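Local coordinates for protein botulinum neurotoxin type G (Clostridium botulinum, PDB 3MPP) that helps the neurotoxin adhere to the nerve-cell surface as its receptor-binding domain, with a site in the C-terminal subdomain that probably binds host gangliosides, at residues A[353-358]-A[362-367]; A[227-232]-A[241-246]; A[401-406]-A[416-421]; A[234-239]-A[304-309]. The protein carries 4 engineered substitutions. One frame throughout, in Å; residues are numbered along the deposited sequence.

Interaction 1 (A[353-358]-A[362-367])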
# COMPACT_ATOMS: atom_id res chain seq x y z
N LYS A 353 1.91 -2.50 17.18
CA LYS A 353 3.27 -1.98 17.17
C LYS A 353 3.86 -2.07 15.77
O LYS A 353 3.34 -2.74 14.89
CB LYS A 353 4.14 -2.79 18.14
CG LYS A 353 3.60 -2.96 19.54
CD LYS A 353 3.77 -1.72 20.39
CE LYS A 353 5.21 -1.45 20.71
NZ LYS A 353 5.30 -0.61 21.94
N LYS A 354 4.98 -1.37 15.57
CA LYS A 354 5.77 -1.53 14.36
C LYS A 354 7.25 -1.54 14.76
O LYS A 354 7.93 -0.51 14.73
CB LYS A 354 5.51 -0.40 13.37
CG LYS A 354 5.67 -0.84 11.94
CD LYS A 354 5.89 0.35 11.00
CE LYS A 354 4.68 1.24 10.93
NZ LYS A 354 4.83 2.20 9.80
N TYR A 355 7.74 -2.71 15.15
CA TYR A 355 9.09 -2.84 15.69
C TYR A 355 10.22 -2.76 14.66
O TYR A 355 11.38 -2.51 15.01
CB TYR A 355 9.23 -4.17 16.44
CG TYR A 355 8.47 -4.24 17.73
CD1 TYR A 355 8.79 -3.41 18.80
CD2 TYR A 355 7.44 -5.15 17.90
CE1 TYR A 355 8.10 -3.49 19.99
CE2 TYR A 355 6.75 -5.25 19.08
CZ TYR A 355 7.08 -4.42 20.12
OH TYR A 355 6.38 -4.53 21.28
N TYR A 356 9.90 -3.00 13.39
CA TYR A 356 10.94 -3.08 12.36
C TYR A 356 10.26 -3.09 11.00
O TYR A 356 9.03 -3.05 10.93
CB TYR A 356 11.77 -4.35 12.55
CG TYR A 356 10.89 -5.53 12.89
CD1 TYR A 356 10.12 -6.13 11.91
CD2 TYR A 356 10.82 -6.03 14.19
CE1 TYR A 356 9.29 -7.20 12.20
CE2 TYR A 356 9.98 -7.12 14.49
CZ TYR A 356 9.22 -7.69 13.49
OH TYR A 356 8.39 -8.75 13.75
N GLU A 357 11.05 -3.19 9.93
CA GLU A 357 10.56 -3.02 8.56
C GLU A 357 9.55 -1.87 8.46
O GLU A 357 8.46 -2.02 7.92
CB GLU A 357 10.03 -4.33 7.95
CG GLU A 357 8.82 -4.97 8.65
CD GLU A 357 8.32 -6.23 7.95
OE1 GLU A 357 8.75 -6.50 6.80
OE2 GLU A 357 7.51 -6.97 8.54
N LYS A 358 9.96 -0.70 8.96
CA LYS A 358 9.04 0.41 9.20
C LYS A 358 8.49 1.11 7.95
O LYS A 358 7.58 1.92 8.04
CB LYS A 358 9.67 1.41 10.16
CG LYS A 358 9.81 0.86 11.58
CD LYS A 358 10.67 1.77 12.46
CE LYS A 358 10.86 1.15 13.85
NZ LYS A 358 11.29 2.16 14.86
N ASN A 362 3.30 -3.80 7.33
CA ASN A 362 3.14 -4.79 8.39
C ASN A 362 3.13 -4.18 9.79
O ASN A 362 3.66 -3.11 10.02
CB ASN A 362 4.28 -5.80 8.31
CG ASN A 362 4.28 -6.56 7.00
OD1 ASN A 362 3.37 -7.36 6.73
ND2 ASN A 362 5.27 -6.29 6.17
N CYS A 363 2.54 -4.90 10.73
CA CYS A 363 2.54 -4.48 12.13
C CYS A 363 2.52 -5.73 12.99
O CYS A 363 2.29 -6.83 12.48
CB CYS A 363 1.33 -3.59 12.43
SG CYS A 363 -0.25 -4.45 12.27
N GLN A 364 2.79 -5.57 14.28
CA GLN A 364 2.81 -6.68 15.22
C GLN A 364 1.76 -6.41 16.30
O GLN A 364 1.40 -5.26 16.53
CB GLN A 364 4.18 -6.81 15.89
CG GLN A 364 5.35 -7.10 14.92
CD GLN A 364 5.82 -5.86 14.17
OE1 GLN A 364 5.93 -4.76 14.73
NE2 GLN A 364 6.12 -6.04 12.88
N ILE A 365 1.27 -7.46 16.95
CA ILE A 365 0.27 -7.28 18.00
C ILE A 365 0.80 -7.89 19.29
O ILE A 365 1.07 -9.08 19.35
CB ILE A 365 -1.08 -7.93 17.63
CG1 ILE A 365 -1.54 -7.42 16.27
CG2 ILE A 365 -2.13 -7.65 18.72
CD1 ILE A 365 -2.39 -8.39 15.47
N LEU A 366 0.95 -7.03 20.31
CA LEU A 366 1.54 -7.38 21.58
C LEU A 366 0.46 -7.45 22.67
O LEU A 366 -0.54 -6.74 22.61
CB LEU A 366 2.58 -6.30 21.95
CG LEU A 366 3.13 -6.23 23.38
CD1 LEU A 366 3.98 -7.43 23.72
CD2 LEU A 366 3.93 -4.94 23.62
N CYS A 367 0.65 -8.32 23.65
CA CYS A 367 -0.15 -8.28 24.86
C CYS A 367 0.75 -8.32 26.09
O CYS A 367 1.59 -9.22 26.22
CB CYS A 367 -1.15 -9.44 24.92
SG CYS A 367 -2.32 -9.34 26.31
O HOH W 1 6.62 -3.90 11.14
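K353 and Q364 meet as an antiparallel hydrogen-bonded pair, K353 N donating to Q364 O at 2.9 Å and Q364 N returning a bond to K353 O. Beyond this pair a side chain takes over from the backbone. Q364 bends at its second torsion (chi2 78°), which lays the amide alongside residues 354-356, and OE1 accepts from Y355 N at 2.8 Å in a nearly straight bond (168°), the donor tilted from the amide plane. The hairpin joining strands 346-353 and 364-368 of the C-terminal beta-trefoil is thus tied across its connecting loop by a glutamine. NE2 supplies the other half of the grip: it donates to a water 2.8 Å away, which in turn donates to Y356 O at 2.6 Å, and it also bonds N419 OD1, the acceptor shared with Y356 OH. Held at both OE1 and NE2, the amide has little freedom to rotate. Nonpolar contacts follow: the Y356 ring lies obliquely to the amide, CE1 3.4 Å from Q364 NE2; separately, Y355 OH touches L366 CD2 at 3.4 Å, the two side chains crossing at about a right angle. Farther along, the E357 carboxylate and the N362 amide have nearly parallel planes, 18° apart, yet E357 OE2 and N362 ND2, at 3.3 Å, are poorly aligned for bonding; E357 OE1 pairs with Q245 and N362 OD1 with Q421.

Interaction 2 (A[227-232]-A[241-246])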
# COMPACT_ATOMS: atom_id res chain seq x y z
N LYS A 227 -0.38 1.42 8.90
CA LYS A 227 -1.10 1.42 7.64
C LYS A 227 -1.87 0.13 7.44
O LYS A 227 -1.59 -0.87 8.10
CB LYS A 227 -0.09 1.61 6.51
CG LYS A 227 0.32 3.08 6.37
CD LYS A 227 1.72 3.22 5.85
CE LYS A 227 2.24 4.62 6.18
NZ LYS A 227 3.68 4.59 6.51
N ASP A 228 -2.81 0.15 6.50
CA ASP A 228 -3.51 -1.06 6.07
C ASP A 228 -2.80 -1.71 4.87
O ASP A 228 -1.76 -1.22 4.40
CB ASP A 228 -5.01 -0.80 5.80
CG ASP A 228 -5.27 0.13 4.60
OD1 ASP A 228 -4.36 0.32 3.76
OD2 ASP A 228 -6.39 0.66 4.49
N PHE A 229 -3.34 -2.84 4.42
CA PHE A 229 -2.78 -3.63 3.33
C PHE A 229 -2.59 -2.78 2.06
O PHE A 229 -1.68 -3.03 1.27
CB PHE A 229 -3.78 -4.76 3.07
CG PHE A 229 -3.36 -5.78 2.03
CD1 PHE A 229 -2.51 -6.83 2.37
CD2 PHE A 229 -3.90 -5.74 0.76
CE1 PHE A 229 -2.19 -7.80 1.44
CE2 PHE A 229 -3.57 -6.70 -0.19
CZ PHE A 229 -2.71 -7.73 0.16
N TRP A 230 -3.47 -1.79 1.86
CA TRP A 230 -3.40 -0.96 0.65
C TRP A 230 -2.40 0.20 0.79
O TRP A 230 -2.05 0.86 -0.19
CB TRP A 230 -4.79 -0.41 0.29
CG TRP A 230 -5.84 -1.49 0.25
CD1 TRP A 230 -6.95 -1.58 1.04
CD2 TRP A 230 -5.87 -2.64 -0.62
NE1 TRP A 230 -7.68 -2.71 0.71
CE2 TRP A 230 -7.03 -3.37 -0.30
CE3 TRP A 230 -5.02 -3.11 -1.62
CZ2 TRP A 230 -7.37 -4.56 -0.95
CZ3 TRP A 230 -5.36 -4.29 -2.28
CH2 TRP A 230 -6.53 -5.00 -1.94
N GLY A 231 -1.95 0.45 2.02
CA GLY A 231 -1.01 1.53 2.29
C GLY A 231 -1.64 2.82 2.80
O GLY A 231 -0.96 3.84 2.86
N ASN A 232 -2.93 2.79 3.14
CA ASN A 232 -3.58 3.93 3.79
C ASN A 232 -3.53 3.81 5.31
O ASN A 232 -3.33 2.72 5.85
CB ASN A 232 -5.03 4.05 3.32
CG ASN A 232 -5.13 4.60 1.92
OD1 ASN A 232 -4.33 5.45 1.53
ND2 ASN A 232 -6.10 4.13 1.16
N TYR A 241 -10.16 -7.78 7.11
CA TYR A 241 -9.68 -9.16 7.05
C TYR A 241 -8.19 -9.16 7.40
O TYR A 241 -7.55 -8.11 7.41
CB TYR A 241 -9.96 -9.76 5.65
CG TYR A 241 -11.45 -9.77 5.36
CD1 TYR A 241 -12.26 -10.76 5.89
CD2 TYR A 241 -12.04 -8.76 4.61
CE1 TYR A 241 -13.64 -10.77 5.66
CE2 TYR A 241 -13.42 -8.75 4.38
CZ TYR A 241 -14.21 -9.77 4.90
OH TYR A 241 -15.55 -9.78 4.67
N LEU A 242 -7.65 -10.33 7.70
CA LEU A 242 -6.33 -10.39 8.30
C LEU A 242 -5.36 -11.10 7.37
O LEU A 242 -5.69 -12.13 6.76
CB LEU A 242 -6.40 -11.07 9.67
CG LEU A 242 -5.24 -10.96 10.66
CD1 LEU A 242 -4.85 -9.49 10.96
CD2 LEU A 242 -5.56 -11.71 11.96
N PHE A 243 -4.19 -10.51 7.21
CA PHE A 243 -3.16 -11.08 6.37
C PHE A 243 -1.89 -11.32 7.20
O PHE A 243 -1.48 -10.45 7.96
CB PHE A 243 -2.88 -10.15 5.18
CG PHE A 243 -1.68 -10.53 4.36
CD1 PHE A 243 -1.80 -11.43 3.30
CD2 PHE A 243 -0.44 -9.95 4.61
CE1 PHE A 243 -0.69 -11.77 2.53
CE2 PHE A 243 0.68 -10.30 3.83
CZ PHE A 243 0.55 -11.19 2.80
N ASN A 244 -1.29 -12.50 7.04
CA ASN A 244 -0.02 -12.85 7.69
C ASN A 244 1.17 -12.83 6.72
O ASN A 244 1.20 -13.58 5.75
CB ASN A 244 -0.12 -14.22 8.37
CG ASN A 244 1.06 -14.49 9.26
OD1 ASN A 244 2.11 -14.90 8.78
ND2 ASN A 244 0.91 -14.25 10.57
N GLN A 245 2.16 -11.99 7.01
CA GLN A 245 3.33 -11.86 6.14
C GLN A 245 4.15 -13.16 6.03
O GLN A 245 4.71 -13.44 4.99
CB GLN A 245 4.24 -10.71 6.56
CG GLN A 245 5.46 -10.54 5.62
CD GLN A 245 6.45 -9.50 6.10
OE1 GLN A 245 6.54 -9.21 7.28
NE2 GLN A 245 7.19 -8.91 5.16
N GLY A 246 4.21 -13.94 7.10
CA GLY A 246 4.98 -15.17 7.08
C GLY A 246 4.28 -16.35 6.41
O GLY A 246 4.93 -17.25 5.88
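One face of the F243 ring carries F229 CE1, set over the ring centre and 4.0 Å from F243 CG, while the edge of the F229 ring, on its own side, meets W230 CD2 in plane. This is a T-shaped (edge-to-face) aromatic pair, planes at 64° and centroids 5.4 Å apart, and it fastens the segment leading into the beta-trefoil to the trefoil's strand 239-244. Both phenylalanines hold CG anti to the backbone N (chi1 -176° for F229, 171° for F243), which directs the two rings toward each other between the segments. F229 CD2 in turn rests against one face of the W230 indole, near its rim. Neighbours place the pair at the join of the two subdomains: K142, from the N-terminal subdomain, makes a cation-pi contact with F229, and the backbone of W230 is hydrogen-bonded to that of W143. On the trefoil side, F229 packs on Q421 and I423 of strand 420-423, the partner of strand 239-244. F229 sits in a type I turn from D228 to G231, closed by G231 N bonding D228 O at 2.9 Å. The D228 carboxylate stiffens the same corner, OD1 accepting from N232 N at 2.9 Å, with the donor above the carboxylate plane.

Interaction 3 (A[401-406]-A[416-421])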
# COMPACT_ATOMS: atom_id res chain seq x y z
N GLN A 401 5.72 -16.19 23.09
CA GLN A 401 6.97 -15.56 23.51
C GLN A 401 8.12 -15.82 22.53
O GLN A 401 9.16 -15.18 22.61
CB GLN A 401 7.39 -16.10 24.89
CG GLN A 401 6.30 -16.11 25.93
CD GLN A 401 6.18 -14.80 26.68
OE1 GLN A 401 5.96 -14.78 27.89
NE2 GLN A 401 6.32 -13.69 25.96
N TRP A 402 7.94 -16.79 21.63
CA TRP A 402 8.97 -17.13 20.64
C TRP A 402 9.34 -15.91 19.79
O TRP A 402 10.50 -15.72 19.42
CB TRP A 402 8.48 -18.28 19.76
CG TRP A 402 9.16 -18.42 18.41
CD1 TRP A 402 8.61 -18.14 17.20
CD2 TRP A 402 10.50 -18.89 18.16
NE1 TRP A 402 9.52 -18.40 16.20
CE2 TRP A 402 10.68 -18.86 16.76
CE3 TRP A 402 11.55 -19.33 18.97
CZ2 TRP A 402 11.88 -19.25 16.16
CZ3 TRP A 402 12.74 -19.71 18.36
CH2 TRP A 402 12.89 -19.68 16.98
N TYR A 403 8.33 -15.09 19.50
CA TYR A 403 8.51 -13.93 18.63
C TYR A 403 9.28 -12.78 19.29
O TYR A 403 9.72 -11.86 18.60
CB TYR A 403 7.16 -13.44 18.14
CG TYR A 403 6.41 -14.44 17.27
CD1 TYR A 403 6.93 -14.89 16.05
CD2 TYR A 403 5.17 -14.92 17.67
CE1 TYR A 403 6.22 -15.79 15.26
CE2 TYR A 403 4.47 -15.82 16.90
CZ TYR A 403 4.98 -16.24 15.70
OH TYR A 403 4.25 -17.13 14.96
N LEU A 404 9.45 -12.84 20.61
CA LEU A 404 10.20 -11.81 21.32
C LEU A 404 11.65 -12.23 21.57
O LEU A 404 12.45 -11.43 22.06
CB LEU A 404 9.53 -11.47 22.66
CG LEU A 404 8.16 -10.80 22.52
CD1 LEU A 404 7.70 -10.30 23.84
CD2 LEU A 404 8.26 -9.65 21.54
N ARG A 405 11.98 -13.48 21.27
CA ARG A 405 13.35 -13.96 21.46
C ARG A 405 14.35 -13.26 20.55
O ARG A 405 14.13 -13.13 19.34
CB ARG A 405 13.43 -15.48 21.30
CG ARG A 405 12.62 -16.20 22.39
CD ARG A 405 12.87 -17.69 22.41
NE ARG A 405 14.27 -18.04 22.65
CZ ARG A 405 14.70 -19.29 22.76
NH1 ARG A 405 13.81 -20.28 22.65
NH2 ARG A 405 15.98 -19.56 22.97
N ARG A 406 15.45 -12.82 21.14
CA ARG A 406 16.51 -12.15 20.41
C ARG A 406 17.49 -13.22 19.97
O ARG A 406 18.61 -13.30 20.46
CB ARG A 406 17.22 -11.13 21.32
CG ARG A 406 16.29 -10.10 21.97
CD ARG A 406 15.06 -9.77 21.12
NE ARG A 406 15.39 -9.42 19.75
CZ ARG A 406 14.51 -9.37 18.75
NH1 ARG A 406 13.23 -9.66 18.97
NH2 ARG A 406 14.90 -9.05 17.53
N LEU A 416 8.78 -14.22 10.28
CA LEU A 416 7.79 -13.28 9.75
C LEU A 416 6.36 -13.61 10.18
O LEU A 416 5.45 -12.85 9.89
CB LEU A 416 7.87 -13.23 8.21
CG LEU A 416 9.24 -12.89 7.61
CD1 LEU A 416 9.22 -12.97 6.08
CD2 LEU A 416 9.73 -11.51 8.09
N GLY A 417 6.18 -14.73 10.87
CA GLY A 417 4.85 -15.15 11.32
C GLY A 417 4.11 -14.22 12.29
O GLY A 417 2.91 -14.39 12.53
N CYS A 418 4.81 -13.26 12.89
CA CYS A 418 4.17 -12.31 13.78
C CYS A 418 3.92 -10.99 13.08
O CYS A 418 3.62 -9.99 13.73
CB CYS A 418 5.03 -12.04 15.03
SG CYS A 418 6.77 -11.65 14.66
N ASN A 419 4.02 -10.97 11.76
CA ASN A 419 3.78 -9.72 11.03
C ASN A 419 2.46 -9.81 10.30
O ASN A 419 2.25 -10.72 9.51
CB ASN A 419 4.91 -9.44 10.04
CG ASN A 419 6.24 -9.30 10.73
OD1 ASN A 419 6.32 -8.78 11.84
ND2 ASN A 419 7.31 -9.77 10.08
N TRP A 420 1.59 -8.83 10.56
CA TRP A 420 0.23 -8.85 10.05
C TRP A 420 -0.09 -7.61 9.24
O TRP A 420 0.53 -6.55 9.44
CB TRP A 420 -0.75 -8.90 11.23
CG TRP A 420 -0.56 -10.10 12.16
CD1 TRP A 420 0.19 -10.15 13.31
CD2 TRP A 420 -1.15 -11.41 12.01
NE1 TRP A 420 0.10 -11.41 13.88
CE2 TRP A 420 -0.72 -12.20 13.11
CE3 TRP A 420 -2.00 -11.99 11.06
CZ2 TRP A 420 -1.11 -13.53 13.28
CZ3 TRP A 420 -2.39 -13.33 11.23
CH2 TRP A 420 -1.93 -14.08 12.33
N GLN A 421 -1.05 -7.74 8.33
CA GLN A 421 -1.66 -6.58 7.69
C GLN A 421 -3.17 -6.69 7.75
O GLN A 421 -3.73 -7.79 7.73
CB GLN A 421 -1.19 -6.45 6.24
CG GLN A 421 0.33 -6.26 6.10
CD GLN A 421 0.77 -6.09 4.67
OE1 GLN A 421 0.07 -5.47 3.87
NE2 GLN A 421 1.94 -6.63 4.33
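Y403, in the short 3-10 segment 402-404, and C418, at the third position of a type I turn from L416 to N419, bring their CA atoms to 6.7 Å, and no hydrogen bond links the two backbones. The side chains do the joining. C418 presents its CB to the Y403 ring, 3.7 Å from the centroid and only 18° off the normal, a CH-pi contact over the face. Its sulfur sits farther out: SG is 4.3 Å from the centroid in an oblique sulfur-aromatic contact, and its closest ring atom is Y403 CD1 at 3.5 Å. With chi1 at 49°, SG stands between the backbone N and the carbonyl carbon of C418, a setting that brings it beside the CD1 side of the ring. The opposite face of Y403 is touched near its rim by W402 CD1, 3.8 Å above the plane, so the tyrosine is sandwiched between indole and cysteine. At the far end of the ring G417, lacking a side chain, lets the hydroxyl come close to its backbone, with Y403 OH 3.9 Å from G417 O. The polar partners lie elsewhere: Y403 OH is hydrogen-bonded to I379 N, and G417 O to N244 ND2. W402 and Y403 belong to the inferred ganglioside-binding motif of the trefoil subdomain, W402 being the inferred binding site and exposed at the surface. The chemistry implies that dispersion and weak CH-pi attraction seat the tyrosine face while the I379 bond fixes its hydroxyl, so the contact itself has no strong polar component.

Interaction 4 (A[234-239]-A[304-309])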
# COMPACT_ATOMS: atom_id res chain seq x y z
N LEU A 234 -4.25 3.05 9.04
CA LEU A 234 -5.07 2.07 9.73
C LEU A 234 -6.09 2.82 10.60
O LEU A 234 -5.75 3.80 11.24
CB LEU A 234 -4.17 1.22 10.63
CG LEU A 234 -4.75 -0.07 11.21
CD1 LEU A 234 -5.14 -1.06 10.10
CD2 LEU A 234 -3.75 -0.69 12.17
N ARG A 235 -7.33 2.33 10.65
CA ARG A 235 -8.39 3.03 11.39
C ARG A 235 -9.19 2.18 12.37
O ARG A 235 -9.34 0.97 12.20
CB ARG A 235 -9.34 3.71 10.40
CG ARG A 235 -8.63 4.82 9.62
CD ARG A 235 -9.51 5.62 8.69
NE ARG A 235 -8.67 6.45 7.82
CZ ARG A 235 -8.42 7.74 8.02
NH1 ARG A 235 -8.97 8.38 9.04
NH2 ARG A 235 -7.63 8.39 7.18
N TYR A 236 -9.73 2.84 13.39
CA TYR A 236 -10.66 2.21 14.32
C TYR A 236 -12.02 2.04 13.65
O TYR A 236 -12.31 2.69 12.66
CB TYR A 236 -10.84 3.09 15.55
CG TYR A 236 -9.63 3.12 16.44
CD1 TYR A 236 -9.35 2.05 17.28
CD2 TYR A 236 -8.77 4.22 16.45
CE1 TYR A 236 -8.24 2.06 18.10
CE2 TYR A 236 -7.65 4.25 17.28
CZ TYR A 236 -7.39 3.14 18.11
OH TYR A 236 -6.30 3.12 18.95
N ASP A 237 -12.84 1.16 14.20
CA ASP A 237 -14.23 1.05 13.78
C ASP A 237 -14.39 0.71 12.30
O ASP A 237 -15.38 1.10 11.67
CB ASP A 237 -15.00 2.34 14.12
CG ASP A 237 -15.00 2.66 15.61
OD1 ASP A 237 -14.72 1.76 16.43
OD2 ASP A 237 -15.28 3.82 15.96
N THR A 238 -13.42 -0.02 11.75
CA THR A 238 -13.42 -0.36 10.33
C THR A 238 -13.24 -1.86 10.16
O THR A 238 -12.35 -2.47 10.78
CB THR A 238 -12.25 0.37 9.62
OG1 THR A 238 -12.41 1.78 9.80
CG2 THR A 238 -12.17 0.01 8.11
N GLN A 239 -14.04 -2.48 9.29
CA GLN A 239 -13.92 -3.92 9.07
C GLN A 239 -12.66 -4.30 8.29
O GLN A 239 -12.39 -3.74 7.23
CB GLN A 239 -15.15 -4.47 8.37
CG GLN A 239 -16.43 -4.33 9.20
CD GLN A 239 -17.65 -4.57 8.35
OE1 GLN A 239 -17.73 -4.08 7.23
NE2 GLN A 239 -18.60 -5.33 8.86
N GLU A 304 0.83 3.84 16.47
CA GLU A 304 1.76 2.90 17.06
C GLU A 304 1.69 3.01 18.58
O GLU A 304 1.73 4.11 19.14
CB GLU A 304 3.17 3.18 16.54
CG GLU A 304 4.02 1.94 16.33
CD GLU A 304 4.81 1.54 17.57
OE1 GLU A 304 4.68 2.23 18.61
OE2 GLU A 304 5.56 0.54 17.49
N GLY A 305 1.56 1.86 19.24
CA GLY A 305 1.52 1.83 20.69
C GLY A 305 0.15 2.01 21.33
O GLY A 305 0.01 1.85 22.54
N ASP A 306 -0.87 2.35 20.53
CA ASP A 306 -2.23 2.49 21.07
C ASP A 306 -2.66 1.20 21.76
O ASP A 306 -2.26 0.12 21.34
CB ASP A 306 -3.25 2.77 19.96
CG ASP A 306 -3.33 4.24 19.57
OD1 ASP A 306 -2.62 5.06 20.18
OD2 ASP A 306 -4.09 4.58 18.63
N TYR A 307 -3.50 1.34 22.80
CA TYR A 307 -4.15 0.21 23.44
C TYR A 307 -5.51 -0.07 22.79
O TYR A 307 -6.35 0.83 22.67
CB TYR A 307 -4.29 0.47 24.94
CG TYR A 307 -2.96 0.49 25.65
CD1 TYR A 307 -2.37 -0.68 26.09
CD2 TYR A 307 -2.29 1.69 25.88
CE1 TYR A 307 -1.15 -0.67 26.74
CE2 TYR A 307 -1.07 1.70 26.53
CZ TYR A 307 -0.50 0.52 26.96
OH TYR A 307 0.71 0.53 27.60
N ILE A 308 -5.72 -1.31 22.35
CA ILE A 308 -6.87 -1.60 21.51
C ILE A 308 -7.51 -2.92 21.90
O ILE A 308 -6.89 -3.74 22.60
CB ILE A 308 -6.47 -1.71 20.01
CG1 ILE A 308 -5.63 -2.98 19.80
CG2 ILE A 308 -5.70 -0.46 19.58
CD1 ILE A 308 -5.85 -3.66 18.49
N TYR A 309 -8.75 -3.11 21.46
CA TYR A 309 -9.35 -4.44 21.43
C TYR A 309 -9.53 -4.87 19.99
O TYR A 309 -9.72 -4.03 19.11
CB TYR A 309 -10.74 -4.45 22.06
CG TYR A 309 -10.85 -3.88 23.43
CD1 TYR A 309 -10.16 -4.44 24.50
CD2 TYR A 309 -11.69 -2.80 23.69
CE1 TYR A 309 -10.30 -3.93 25.79
CE2 TYR A 309 -11.83 -2.28 24.98
CZ TYR A 309 -11.12 -2.85 26.02
OH TYR A 309 -11.24 -2.35 27.30
O HOH W 2 -6.58 3.41 21.86
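The hydroxyl of Y236 donates to D306 OD2 at 2.7 Å, reaching the oxygen from above the carboxylate plane, 37° out of it. Ring and carboxylate are only 20° apart in plane, and D306 OD2 lies near the ring plane, at its edge. I308 meets the rim on the CE1 side, D306 lying toward CE2: the CG2 methyl of I308 is 3.9 Å from Y236 CE1 and 3.7 Å from Y236 OH. A water adds to the first shell, donating to Y236 OH at 2.9 Å and to Y307 O at 2.7 Å, so the hydroxyl serves as donor and acceptor at once and is bridged to the backbone where strand 307-312 begins. With Y236 CG anti to its own carbonyl carbon (chi1 -71°), the hydroxyl end of the ring reaches D306 although the CB does not point at that segment. Beside the pair, I287 and K289 of strand 285-289, which pairs with both 239-244 and 307-312, pack on the tyrosine, and I287 also on I308. D237 makes a salt bridge with K288 and a backbone hydrogen bond with I287. D306 is steadied by R303 N, which bonds the same OD2, and just before it G305 adopts a positive phi and pairs with I352. The contact thereby joins the segment leading into the first trefoil strand, 239-244, to the start of strand 307-312, well away from the ganglioside site. Because OD2 accepts from both a phenol and a backbone amide, the D306 carboxylate is probably kept ionised, and its charge would polarise the tyrosine O-H that points to it.

All four contacts reach the antiparallel sheet of the beta-trefoil subdomain, but at different places. Interactions 1 and 2 each touch the other three. The centre of interaction 1 is about 9 Å from that of interaction 3, to which Y356 OH–N419 OD1 (2.8 Å) ties it, and about 12 Å from that of interaction 2, met through E357 OE1 and Q245 NE2 (3.3 Å). Interaction 4 is reached from interaction 1 by K354 N to E304 OE2 (2.8 Å) and from interaction 2 by packing of K227 O on L234 CD1. Interactions 2 and 3 lie on neighbouring strands, 239-244 and 420-423, joined by F243 O–Q421 N (2.8 Å). The inferred ganglioside site belongs to interaction 3; the Y356 side chain lies about 10 Å from that of W402, whereas interactions 2 and 4 are remote.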